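Fructose-bisphosphate aldolase (Plasmodium falciparum, PDB 4TR9) is a class I aldolase with a TIM-barrel fold, found here as four copies and holding the ligand 38D in its pocket. Local coordinates at residues A19-T24 and Q187-P192; A148-W153 and V191-P196; L230-L235 and P269-G274; I112-G117 and D134-R139. All coordinates share one frame; numbering follows the deposited sequence.

Contact 1 of 4, residues A19-T24 and Q187-P192; sequences AEELAT and QNRLVP
Glu21 and Arg189, opposite in charge, cross obliquely without their charged groups meeting. The carboxylate and guanidinium planes stand 86° apart, and Glu21 OE1 is 5.3 Å from Arg189 NE. Only the aliphatic part of the arginine comes closer, with CD 4.1 Å from Glu21 OE1. Both groups turn instead to Tyr144, whose hydroxyl is hydrogen-bonded to Glu21 OE2 and whose ring receives Arg189 in a cation-pi interaction. The extended glutamate chain, with CG anti to the backbone N, carries its carboxylate across to that tyrosine, so Glu21 meets its hydroxyl and Arg189 its ring.

Beneath them the contact is apolar. Leu22 has CG anti to its carbonyl carbon (chi1 -64°), and this brings the CD2 branch up against the backbone that leads into the strand, 3.6 Å from Leu190 N. The same methyl also meets Val191 CG2 at 3.9 Å. Val191 CG2 lies beside the valine's own backbone N and also rests 3.4 Å from Leu22 O, so one methyl touches both the side chain and the carbonyl of a single helical residue.

The backbone facing Leu22 takes its shape from a Schellman motif. Arg189, with positive phi (59°), is the C-prime residue that ends helix 168-187, and the chain then turns into strand 191-198. Leu22 therefore packs on a helix-to-strand connection. Helix 16-29, lying against the beginning of a barrel strand and touching Val191 through Leu22 and Thr25, sits at the N-terminal ends of the strands of the alpha/beta barrel.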
loop_
_atom_site.group_PDB
_atom_site.type_symbol
_atom_site.label_atom_id
_atom_site.label_comp_id
_atom_site.label_asym_id
_atom_site.label_seq_id
_atom_site.Cartn_x
_atom_site.Cartn_y
_atom_site.Cartn_z
ATOM N N ALA A 19 24.650 14.061 3.122
ATOM C CA ALA A 19 24.627 12.696 2.605
ATOM C C ALA A 19 26.029 12.099 2.529
ATOM O O ALA A 19 26.207 10.889 2.671
ATOM C CB ALA A 19 23.967 12.664 1.237
ATOM N N GLU A 20 27.022 12.954 2.307
ATOM C CA GLU A 20 28.405 12.508 2.194
ATOM C C GLU A 20 28.953 12.066 3.548
ATOM O O GLU A 20 29.618 11.036 3.650
ATOM C CB GLU A 20 29.276 13.620 1.607
ATOM C CG GLU A 20 30.665 13.176 1.189
ATOM C CD GLU A 20 31.396 14.238 0.392
ATOM O OE1 GLU A 20 30.796 15.299 0.118
ATOM O OE2 GLU A 20 32.572 14.010 0.037
ATOM N N GLU A 21 28.663 12.847 4.583
ATOM C CA GLU A 21 29.123 12.538 5.932
ATOM C C GLU A 21 28.462 11.273 6.470
ATOM O O GLU A 21 29.107 10.452 7.123
ATOM C CB GLU A 21 28.848 13.713 6.874
ATOM C CG GLU A 21 29.341 13.497 8.298
ATOM C CD GLU A 21 28.966 14.636 9.229
ATOM O OE1 GLU A 21 28.203 15.529 8.803
ATOM O OE2 GLU A 21 29.434 14.640 10.388
ATOM N N LEU A 22 27.171 11.123 6.190
ATOM C CA LEU A 22 26.408 9.974 6.661
ATOM C C LEU A 22 26.919 8.671 6.056
ATOM O O LEU A 22 26.943 7.635 6.722
ATOM C CB LEU A 22 24.925 10.155 6.337
ATOM C CG LEU A 22 24.233 11.330 7.028
ATOM C CD1 LEU A 22 22.831 11.533 6.475
ATOM C CD2 LEU A 22 24.199 11.130 8.537
ATOM N N ALA A 23 27.328 8.730 4.794
ATOM C CA ALA A 23 27.854 7.561 4.100
ATOM C C ALA A 23 29.204 7.146 4.675
ATOM O O ALA A 23 29.518 5.958 4.753
ATOM C CB ALA A 23 27.973 7.837 2.611
ATOM N N THR A 24 30.000 8.135 5.073
ATOM C CA THR A 24 31.312 7.881 5.656
ATOM C C THR A 24 31.186 7.206 7.018
ATOM O O THR A 24 31.849 6.204 7.287
ATOM C CB THR A 24 32.125 9.183 5.810
ATOM O OG1 THR A 24 32.384 9.744 4.517
ATOM C CG2 THR A 24 33.447 8.908 6.510
ATOM N N GLN A 187 18.438 13.940 8.462
ATOM C CA GLN A 187 18.240 15.372 8.291
ATOM C C GLN A 187 19.139 16.155 9.243
ATOM O O GLN A 187 19.605 17.246 8.919
ATOM C CB GLN A 187 16.774 15.744 8.527
ATOM C CG GLN A 187 16.435 17.186 8.194
ATOM C CD GLN A 187 15.041 17.576 8.648
ATOM O OE1 GLN A 187 14.563 17.117 9.686
ATOM N NE2 GLN A 187 14.382 18.426 7.870
ATOM N N ASN A 188 19.384 15.579 10.416
ATOM C CA ASN A 188 20.187 16.238 11.439
ATOM C C ASN A 188 21.562 15.599 11.611
ATOM O O ASN A 188 22.101 15.559 12.717
ATOM C CB ASN A 188 19.439 16.239 12.772
ATOM C CG ASN A 188 18.140 17.018 12.710
ATOM O OD1 ASN A 188 18.128 18.238 12.869
ATOM N ND2 ASN A 188 17.036 16.314 12.478
ATOM N N ARG A 189 22.114 15.094 10.511
ATOM C CA ARG A 189 23.483 14.580 10.472
ATOM C C ARG A 189 23.740 13.435 11.454
ATOM O O ARG A 189 24.773 13.404 12.123
ATOM C CB ARG A 189 24.475 15.718 10.736
ATOM C CG ARG A 189 24.387 16.858 9.733
ATOM C CD ARG A 189 25.254 18.039 10.149
ATOM N NE ARG A 189 24.762 18.678 11.366
ATOM C CZ ARG A 189 25.349 19.714 11.955
ATOM N NH1 ARG A 189 24.830 20.232 13.061
ATOM N NH2 ARG A 189 26.456 20.234 11.442
ATOM N N LEU A 190 22.803 12.495 11.533
ATOM C CA LEU A 190 22.980 11.304 12.359
ATOM C C LEU A 190 22.639 10.040 11.578
ATOM O O LEU A 190 21.592 9.964 10.936
ATOM C CB LEU A 190 22.120 11.380 13.623
ATOM C CG LEU A 190 22.512 12.392 14.699
ATOM C CD1 LEU A 190 21.594 12.264 15.905
ATOM C CD2 LEU A 190 23.965 12.212 15.111
ATOM N N VAL A 191 23.526 9.051 11.635
ATOM C CA VAL A 191 23.290 7.775 10.969
ATOM C C VAL A 191 22.292 6.935 11.756
ATOM O O VAL A 191 22.550 6.560 12.898
ATOM C CB VAL A 191 24.596 6.977 10.789
ATOM C CG1 VAL A 191 24.296 5.568 10.302
ATOM C CG2 VAL A 191 25.525 7.695 9.824
ATOM N N PRO A 192 21.137 6.640 11.146
ATOM C CA PRO A 192 20.100 5.873 11.837
ATOM C C PRO A 192 20.340 4.366 11.798
ATOM O O PRO A 192 20.553 3.798 10.726
ATOM C CB PRO A 192 18.833 6.237 11.064
ATOM C CG PRO A 192 19.313 6.511 9.680
ATOM C CD PRO A 192 20.700 7.089 9.812
#

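Contact 2 of 4, residues A148-W153 and V191-P196. With 38D (N'-[(E)-(2,4-dichlorophenyl)methylidene]-3,4-dihydroxybenzohydrazide), chain K.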
loop_
_atom_site.group_PDB
_atom_site.type_symbol
_atom_site.label_atom_id
_atom_site.label_comp_id
_atom_site.label_asym_id
_atom_site.label_seq_id
_atom_site.Cartn_x
_atom_site.Cartn_y
_atom_site.Cartn_z
ATOM N N ALA A 148 27.605 12.711 19.529
ATOM C CA ALA A 148 26.974 11.575 18.864
ATOM C C ALA A 148 27.010 11.736 17.348
ATOM O O ALA A 148 26.836 12.838 16.826
ATOM C CB ALA A 148 25.541 11.406 19.345
ATOM N N ARG A 149 27.239 10.632 16.643
ATOM C CA ARG A 149 27.311 10.657 15.188
ATOM C C ARG A 149 26.376 9.632 14.555
ATOM O O ARG A 149 26.214 9.599 13.333
ATOM C CB ARG A 149 28.749 10.421 14.721
ATOM C CG ARG A 149 29.681 11.593 14.986
ATOM C CD ARG A 149 29.210 12.834 14.245
ATOM N NE ARG A 149 30.042 14.000 14.529
ATOM C CZ ARG A 149 29.784 14.888 15.484
ATOM N NH1 ARG A 149 30.596 15.920 15.668
ATOM N NH2 ARG A 149 28.716 14.745 16.256
ATOM N N PHE A 150 25.765 8.793 15.385
ATOM C CA PHE A 150 24.743 7.869 14.904
ATOM C C PHE A 150 23.729 7.565 16.004
ATOM O O PHE A 150 24.040 7.659 17.191
ATOM C CB PHE A 150 25.380 6.577 14.370
ATOM C CG PHE A 150 25.981 5.691 15.429
ATOM C CD1 PHE A 150 25.252 4.647 15.975
ATOM C CD2 PHE A 150 27.288 5.879 15.852
ATOM C CE1 PHE A 150 25.804 3.820 16.938
ATOM C CE2 PHE A 150 27.847 5.054 16.814
ATOM C CZ PHE A 150 27.103 4.024 17.356
ATOM N N ALA A 151 22.510 7.214 15.602
ATOM C CA ALA A 151 21.428 6.993 16.556
ATOM C C ALA A 151 20.840 5.591 16.439
ATOM O O ALA A 151 21.142 4.856 15.499
ATOM C CB ALA A 151 20.339 8.038 16.364
ATOM N N LYS A 152 19.994 5.228 17.399
ATOM C CA LYS A 152 19.368 3.910 17.410
ATOM C C LYS A 152 17.902 3.994 17.841
ATOM O O LYS A 152 17.519 4.878 18.605
ATOM C CB LYS A 152 20.135 2.963 18.331
ATOM C CG LYS A 152 19.983 1.495 17.970
ATOM C CD LYS A 152 19.852 0.644 19.214
ATOM C CE LYS A 152 18.641 1.071 20.021
ATOM N NZ LYS A 152 18.464 0.244 21.238
ATOM N N TRP A 153 17.096 3.056 17.353
ATOM C CA TRP A 153 15.651 3.069 17.562
ATOM C C TRP A 153 15.130 1.640 17.489
ATOM O O TRP A 153 15.050 1.055 16.409
ATOM C CB TRP A 153 14.985 3.967 16.514
ATOM C CG TRP A 153 13.473 4.011 16.486
ATOM C CD1 TRP A 153 12.624 2.989 16.170
ATOM C CD2 TRP A 153 12.645 5.161 16.708
ATOM N NE1 TRP A 153 11.321 3.422 16.214
ATOM C CE2 TRP A 153 11.306 4.752 16.540
ATOM C CE3 TRP A 153 12.905 6.493 17.052
ATOM C CZ2 TRP A 153 10.231 5.627 16.699
ATOM C CZ3 TRP A 153 11.836 7.361 17.207
ATOM C CH2 TRP A 153 10.516 6.925 17.031
ATOM N N VAL A 191 23.526 9.051 11.635
ATOM C CA VAL A 191 23.290 7.775 10.969
ATOM C C VAL A 191 22.292 6.935 11.756
ATOM O O VAL A 191 22.550 6.560 12.898
ATOM C CB VAL A 191 24.596 6.977 10.789
ATOM C CG1 VAL A 191 24.296 5.568 10.302
ATOM C CG2 VAL A 191 25.525 7.695 9.824
ATOM N N PRO A 192 21.137 6.640 11.146
ATOM C CA PRO A 192 20.100 5.873 11.837
ATOM C C PRO A 192 20.340 4.366 11.798
ATOM O O PRO A 192 20.553 3.798 10.726
ATOM C CB PRO A 192 18.833 6.237 11.064
ATOM C CG PRO A 192 19.313 6.511 9.680
ATOM C CD PRO A 192 20.700 7.089 9.812
ATOM N N ILE A 193 20.315 3.733 12.965
ATOM C CA ILE A 193 20.357 2.279 13.035
ATOM C C ILE A 193 18.935 1.741 13.136
ATOM O O ILE A 193 18.290 1.844 14.181
ATOM C CB ILE A 193 21.194 1.781 14.226
ATOM C CG1 ILE A 193 22.655 2.198 14.058
ATOM C CG2 ILE A 193 21.094 0.272 14.351
ATOM C CD1 ILE A 193 23.579 1.610 15.101
ATOM N N VAL A 194 18.445 1.184 12.034
ATOM C CA VAL A 194 17.088 0.658 11.976
ATOM C C VAL A 194 17.018 -0.724 12.613
ATOM O O VAL A 194 17.623 -1.674 12.120
ATOM C CB VAL A 194 16.581 0.584 10.526
ATOM C CG1 VAL A 194 15.169 0.022 10.485
ATOM C CG2 VAL A 194 16.635 1.959 9.879
ATOM N N GLU A 195 16.276 -0.830 13.711
ATOM C CA GLU A 195 16.191 -2.087 14.446
ATOM C C GLU A 195 14.761 -2.617 14.523
ATOM O O GLU A 195 14.018 -2.285 15.447
ATOM C CB GLU A 195 16.760 -1.916 15.858
ATOM C CG GLU A 195 16.790 -3.198 16.679
ATOM C CD GLU A 195 17.309 -2.978 18.086
ATOM O OE1 GLU A 195 17.790 -1.862 18.375
ATOM O OE2 GLU A 195 17.234 -3.919 18.905
ATOM N N PRO A 196 14.366 -3.433 13.536
ATOM C CA PRO A 196 13.093 -4.156 13.581
ATOM C C PRO A 196 13.262 -5.536 14.210
ATOM O O PRO A 196 13.170 -6.547 13.513
ATOM C CB PRO A 196 12.711 -4.266 12.105
ATOM C CG PRO A 196 14.029 -4.362 11.406
ATOM C CD PRO A 196 15.023 -3.565 12.223
HETATM N N12 38D K . 14.574 -3.147 27.323
HETATM C C13 38D K . 14.474 -4.566 27.520
HETATM C C15 38D K . 12.791 -4.070 29.293
HETATM C C17 38D K . 11.025 -5.589 29.850
HETATM C C20 38D K . 12.585 -6.173 28.127
HETATM C C01 38D K . 17.491 -2.867 24.153
HETATM C C02 38D K . 18.453 -2.848 23.143
HETATM O O03 38D K . 18.439 -3.801 22.101
HETATM C C04 38D K . 19.444 -1.877 23.161
HETATM C C05 38D K . 19.476 -0.934 24.173
HETATM C C06 38D K . 18.522 -0.950 25.176
HETATM O O07 38D K . 20.432 -1.837 22.151
HETATM C C08 38D K . 17.531 -1.909 25.159
HETATM C C09 38D K . 16.501 -1.901 26.292
HETATM O O10 38D K . 16.508 -0.996 27.119
HETATM N N11 38D K . 15.559 -2.984 26.348
HETATM C C14 38D K . 13.242 -4.953 28.332
HETATM C C16 38D K . 11.677 -4.384 30.056
HETATM CL CL1 38D K . 9.628 -5.958 30.821
HETATM C C19 38D K . 11.468 -6.485 28.892
HETATM CL CL2 38D K . 13.127 -7.315 26.927
#
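The Phe150 ring is approached at a slant by Ile193 CD1, 3.6 Å from CD1 of the phenylalanine, and the two side chains run alongside each other. On the reverse of the sheet, the Trp153 indole stacks with the Tyr181 ring of helix 168-187. The Arg149 guanidinium receives Ala148 O in its plane and makes a cation-pi contact with Tyr144.

Three backbone hydrogen bonds hold the strands in parallel register. The Val191 N to Arg149 O bond is nearly straight (177°), while Ala151 N to Val191 O is the shortest at 2.8 Å. Ile193 N returns to Ala151 O.

Lys152, bent at chi2 and chi3, lays its CD methylene 3.4 Å from Glu195 OE1. Its NZ makes only a long salt bridge to OE1, 3.6 Å, and pairs also with Asp40. NZ stands 3.0 Å from 38D O07, and 38D O03 gives Glu195 OE2 a weak hydrogen bond of 3.4 Å. Glu197 nearby may raise the proton affinity of Glu195, against the pull of Lys152 and, more weakly, Lys237 and Arg154.

Strands 150-157 and 191-198, joined through helix 168-187, form a beta-alpha-beta unit of the TIM barrel, with Lys152 and Glu195 lining its ligand pocket.

Contact 3 of 4, residues L230-L235 and P269-G274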
loop_
_atom_site.group_PDB
_atom_site.type_symbol
_atom_site.label_atom_id
_atom_site.label_comp_id
_atom_site.label_asym_id
_atom_site.label_seq_id
_atom_site.Cartn_x
_atom_site.Cartn_y
_atom_site.Cartn_z
ATOM N N LEU A 230 18.332 7.680 2.901
ATOM C CA LEU A 230 19.536 7.264 2.197
ATOM C C LEU A 230 20.058 5.956 2.777
ATOM O O LEU A 230 20.530 5.916 3.913
ATOM C CB LEU A 230 20.608 8.350 2.282
ATOM C CG LEU A 230 21.845 8.168 1.401
ATOM C CD1 LEU A 230 21.476 8.314 -0.066
ATOM C CD2 LEU A 230 22.930 9.158 1.787
ATOM N N LEU A 231 19.967 4.886 1.995
ATOM C CA LEU A 231 20.404 3.569 2.449
ATOM C C LEU A 231 21.912 3.531 2.664
ATOM O O LEU A 231 22.406 2.780 3.505
ATOM C CB LEU A 231 19.987 2.489 1.449
ATOM C CG LEU A 231 18.483 2.245 1.304
ATOM C CD1 LEU A 231 18.208 1.145 0.290
ATOM C CD2 LEU A 231 17.868 1.902 2.651
ATOM N N GLU A 232 22.638 4.348 1.907
ATOM C CA GLU A 232 24.090 4.419 2.029
ATOM C C GLU A 232 24.512 4.990 3.380
ATOM O O GLU A 232 25.608 4.714 3.866
ATOM C CB GLU A 232 24.685 5.265 0.899
ATOM C CG GLU A 232 24.541 4.667 -0.493
ATOM C CD GLU A 232 23.216 5.005 -1.149
ATOM O OE1 GLU A 232 22.200 5.127 -0.432
ATOM O OE2 GLU A 232 23.193 5.153 -2.390
ATOM N N GLY A 233 23.637 5.789 3.981
ATOM C CA GLY A 233 23.933 6.406 5.259
ATOM C C GLY A 233 23.151 5.797 6.405
ATOM O O GLY A 233 22.944 6.437 7.434
ATOM N N ALA A 234 22.716 4.554 6.232
ATOM C CA ALA A 234 21.926 3.885 7.257
ATOM C C ALA A 234 22.499 2.515 7.603
ATOM O O ALA A 234 23.358 1.993 6.894
ATOM C CB ALA A 234 20.479 3.754 6.804
ATOM N N LEU A 235 22.019 1.945 8.704
ATOM C CA LEU A 235 22.407 0.600 9.110
ATOM C C LEU A 235 21.179 -0.194 9.538
ATOM O O LEU A 235 20.171 0.380 9.948
ATOM C CB LEU A 235 23.430 0.644 10.247
ATOM C CG LEU A 235 24.838 1.141 9.906
ATOM C CD1 LEU A 235 25.712 1.166 11.151
ATOM C CD2 LEU A 235 25.471 0.280 8.822
ATOM N N PRO A 269 18.926 -4.325 -0.054
ATOM C CA PRO A 269 19.690 -3.748 -1.167
ATOM C C PRO A 269 21.143 -3.466 -0.786
ATOM O O PRO A 269 21.401 -3.030 0.336
ATOM C CB PRO A 269 18.944 -2.441 -1.469
ATOM C CG PRO A 269 17.578 -2.638 -0.904
ATOM C CD PRO A 269 17.778 -3.482 0.316
ATOM N N PRO A 270 22.080 -3.714 -1.716
ATOM C CA PRO A 270 23.526 -3.557 -1.514
ATOM C C PRO A 270 23.959 -2.136 -1.152
ATOM O O PRO A 270 25.085 -1.953 -0.688
ATOM C CB PRO A 270 24.111 -3.959 -2.872
ATOM C CG PRO A 270 23.087 -4.849 -3.473
ATOM C CD PRO A 270 21.774 -4.277 -3.040
ATOM N N ALA A 271 23.089 -1.153 -1.367
ATOM C CA ALA A 271 23.400 0.233 -1.024
ATOM C C ALA A 271 23.636 0.381 0.473
ATOM O O ALA A 271 24.394 1.246 0.911
ATOM C CB ALA A 271 22.286 1.158 -1.475
ATOM N N LEU A 272 22.973 -0.464 1.255
ATOM C CA LEU A 272 23.195 -0.506 2.690
ATOM C C LEU A 272 24.606 -1.014 2.956
ATOM O O LEU A 272 24.941 -2.139 2.589
ATOM C CB LEU A 272 22.158 -1.399 3.374
ATOM C CG LEU A 272 21.967 -1.196 4.877
ATOM C CD1 LEU A 272 21.279 0.133 5.151
ATOM C CD2 LEU A 272 21.176 -2.344 5.477
ATOM N N PRO A 273 25.442 -0.180 3.591
ATOM C CA PRO A 273 26.862 -0.490 3.790
ATOM C C PRO A 273 27.095 -1.708 4.679
ATOM O O PRO A 273 28.114 -2.382 4.531
ATOM C CB PRO A 273 27.407 0.780 4.454
ATOM C CG PRO A 273 26.225 1.399 5.106
ATOM C CD PRO A 273 25.067 1.106 4.203
ATOM N N GLY A 274 26.164 -1.989 5.585
ATOM C CA GLY A 274 26.317 -3.123 6.475
ATOM C C GLY A 274 25.094 -3.462 7.305
ATOM O O GLY A 274 24.104 -2.730 7.318
#
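Apolar packing makes up much of this contact. Leu231 points at the beta turn Pro269-Leu272: its CB meets Ala271 CB at 4.0 Å, and its CD1 branch crosses the Pro269 ring at about a right angle, 4.0 Å from CG. At the other end Leu235 sends CD2 across Pro273, 4.0 Å from the proline CG, and onto the carbonyl of Gly274. Between them Leu272, with CG anti to its backbone N (chi1 -161°), places CD1 against the carbonyl oxygens of Leu231 and Ala234, with Ala234 CB farther off.

CH to oxygen contacts run in both directions. Leu272 CA directs its hydrogen at Leu231 O over 3.5 Å and almost straight (164° at H). Glu232 CA approaches Ala271 O in return, at 3.4 Å. Pro273 CD touches the same Leu231 O at 3.2 Å.

The charged Glu232 bends at chi2, bringing its CD 4.0 Å from Ala271 CB, while OE2 forms a salt bridge with Arg266 of the third subunit.

Two loops leading into consecutive strands of the TIM barrel, 235-236 and 274-277, thus meet through prolines, methyls and polarised CH groups, while the third subunit engages the charged end of Glu232 and the Ala271 backbone.

Contact 4 of 4, residues I112-G117 and D134-R139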
loop_
_atom_site.group_PDB
_atom_site.type_symbol
_atom_site.label_atom_id
_atom_site.label_comp_id
_atom_site.label_asym_id
_atom_site.label_seq_id
_atom_site.Cartn_x
_atom_site.Cartn_y
_atom_site.Cartn_z
ATOM N N ILE A 112 23.834 7.104 20.162
ATOM C CA ILE A 112 22.810 7.474 21.131
ATOM C C ILE A 112 21.466 6.791 20.867
ATOM O O ILE A 112 20.985 6.736 19.734
ATOM C CB ILE A 112 22.613 9.010 21.162
ATOM C CG1 ILE A 112 21.530 9.401 22.170
ATOM C CG2 ILE A 112 22.297 9.550 19.773
ATOM C CD1 ILE A 112 21.869 9.046 23.601
ATOM N N LYS A 113 20.878 6.252 21.929
ATOM C CA LYS A 113 19.537 5.688 21.878
ATOM C C LYS A 113 18.509 6.812 21.948
ATOM O O LYS A 113 18.504 7.593 22.898
ATOM C CB LYS A 113 19.338 4.697 23.026
ATOM C CG LYS A 113 17.928 4.167 23.175
ATOM C CD LYS A 113 17.794 3.384 24.472
ATOM C CE LYS A 113 16.413 2.775 24.619
ATOM N NZ LYS A 113 16.163 1.743 23.578
ATOM N N VAL A 114 17.641 6.897 20.944
ATOM C CA VAL A 114 16.710 8.018 20.850
ATOM C C VAL A 114 15.248 7.613 21.031
ATOM O O VAL A 114 14.361 8.466 21.026
ATOM C CB VAL A 114 16.848 8.745 19.496
ATOM C CG1 VAL A 114 18.292 9.159 19.263
ATOM C CG2 VAL A 114 16.353 7.860 18.364
ATOM N N ASP A 115 14.994 6.319 21.192
ATOM C CA ASP A 115 13.624 5.843 21.353
ATOM C C ASP A 115 13.151 6.009 22.797
ATOM O O ASP A 115 13.954 5.966 23.729
ATOM C CB ASP A 115 13.499 4.380 20.907
ATOM C CG ASP A 115 14.198 3.417 21.839
ATOM O OD1 ASP A 115 13.578 3.000 22.841
ATOM O OD2 ASP A 115 15.362 3.061 21.561
ATOM N N LYS A 116 11.846 6.204 22.973
ATOM C CA LYS A 116 11.275 6.441 24.297
ATOM C C LYS A 116 10.551 5.217 24.852
ATOM O O LYS A 116 9.665 5.345 25.697
ATOM C CB LYS A 116 10.305 7.625 24.258
ATOM C CG LYS A 116 10.940 8.962 23.914
ATOM C CD LYS A 116 9.888 10.063 23.888
ATOM C CE LYS A 116 10.483 11.396 23.468
ATOM N NZ LYS A 116 9.445 12.461 23.379
ATOM N N GLY A 117 10.922 4.033 24.375
ATOM C CA GLY A 117 10.325 2.804 24.865
ATOM C C GLY A 117 9.154 2.325 24.027
ATOM O O GLY A 117 8.863 2.886 22.971
ATOM N N ASP A 134 8.275 12.803 18.787
ATOM C CA ASP A 134 8.030 14.165 19.255
ATOM C C ASP A 134 9.303 14.809 19.795
ATOM O O ASP A 134 9.853 14.372 20.806
ATOM C CB ASP A 134 6.942 14.174 20.331
ATOM C CG ASP A 134 5.627 13.605 19.835
ATOM O OD1 ASP A 134 5.428 13.546 18.603
ATOM O OD2 ASP A 134 4.790 13.221 20.677
ATOM N N GLY A 135 9.764 15.851 19.112
ATOM C CA GLY A 135 10.960 16.565 19.520
ATOM C C GLY A 135 12.237 15.811 19.207
ATOM O O GLY A 135 13.293 16.107 19.766
ATOM N N LEU A 136 12.143 14.834 18.310
ATOM C CA LEU A 136 13.295 14.023 17.933
ATOM C C LEU A 136 14.357 14.855 17.224
ATOM O O LEU A 136 15.550 14.713 17.494
ATOM C CB LEU A 136 12.864 12.855 17.043
ATOM C CG LEU A 136 13.985 11.951 16.523
ATOM C CD1 LEU A 136 14.768 11.346 17.678
ATOM C CD2 LEU A 136 13.429 10.860 15.622
ATOM N N ALA A 137 13.918 15.725 16.321
ATOM C CA ALA A 137 14.830 16.576 15.561
ATOM C C ALA A 137 15.604 17.517 16.478
ATOM O O ALA A 137 16.767 17.830 16.223
ATOM C CB ALA A 137 14.063 17.368 14.513
ATOM N N GLU A 138 14.952 17.962 17.547
ATOM C CA GLU A 138 15.583 18.855 18.510
ATOM C C GLU A 138 16.633 18.113 19.332
ATOM O O GLU A 138 17.686 18.664 19.650
ATOM C CB GLU A 138 14.535 19.484 19.431
ATOM C CG GLU A 138 13.727 20.606 18.790
ATOM C CD GLU A 138 12.818 20.122 17.674
ATOM O OE1 GLU A 138 12.357 18.963 17.740
ATOM O OE2 GLU A 138 12.570 20.899 16.728
ATOM N N ARG A 139 16.341 16.861 19.668
ATOM C CA ARG A 139 17.271 16.048 20.442
ATOM C C ARG A 139 18.470 15.629 19.597
ATOM O O ARG A 139 19.584 15.513 20.105
ATOM C CB ARG A 139 16.568 14.812 21.009
ATOM C CG ARG A 139 15.450 15.135 21.985
ATOM C CD ARG A 139 15.032 13.907 22.778
ATOM N NE ARG A 139 14.632 12.800 21.915
ATOM C CZ ARG A 139 13.405 12.635 21.433
ATOM N NH1 ARG A 139 13.130 11.596 20.656
ATOM N NH2 ARG A 139 12.453 13.511 21.723
#
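Asp134 O is the hub, gripped by two cationic side chains. Extended beyond CG, Lys116 reaches it with NZ at 3.2 Å, in the carbonyl plane and on a lone pair. Arg139 NH2 comes from above that plane at 2.9 Å, with the oxygen at the guanidinium edge. Lys116 CE rests over one guanidinium face, 3.4 Å from Arg139 NH2, and Leu136 CA backs the opposite face. Arg139 NH1 bonds Gly132 O and, weakly, Val114 O (3.4 Å), which with the NH2 bond to Asp134 O limits the rotation of the group.

Beneath the arginine, Leu136 CD1 packs across Val114 CB at 3.8 Å, setting helix 136-146 against strand 109-113 of the TIM barrel. Farther out, Asp115 shapes the loop that carries Lys116: OD1 accepts Gly117 N through its anti lone pair in an Asx turn, and OD2 pairs through its syn lone pair, at 2.5 Å, with NZ of Lys113, which lines the 38D pocket.

Lys116 NZ and Arg139 NH2 stand just 3.6 Å apart, a repulsion probably eased by the carbonyl they share and by the salt bridge from Lys116 to Asp134 of the second subunit, so the closeness of these charges may depend partly on the assembly.

In the fold
Contact 2 is the core of the set, its centre about 8 Å from that of the chain, against about 15 to 17 Å for the others. Contact 1 shares Val191 and Pro192 with it. The sheet continues in both directions: a probable hydrogen bond from Lys152 N to Ile112 O, 3.0 Å, leads to contact 4, and one from Val194 N to Leu235 O, 2.8 Å, leads to contact 3. Contacts 3 and 4 do not touch, their nearest atoms about 11 Å apart. The ligand 38D meets Lys152 and Glu195 of contact 2 and Lys113 of contact 4, whereas Leu235 of contact 3 has its side chain about 13 Å away.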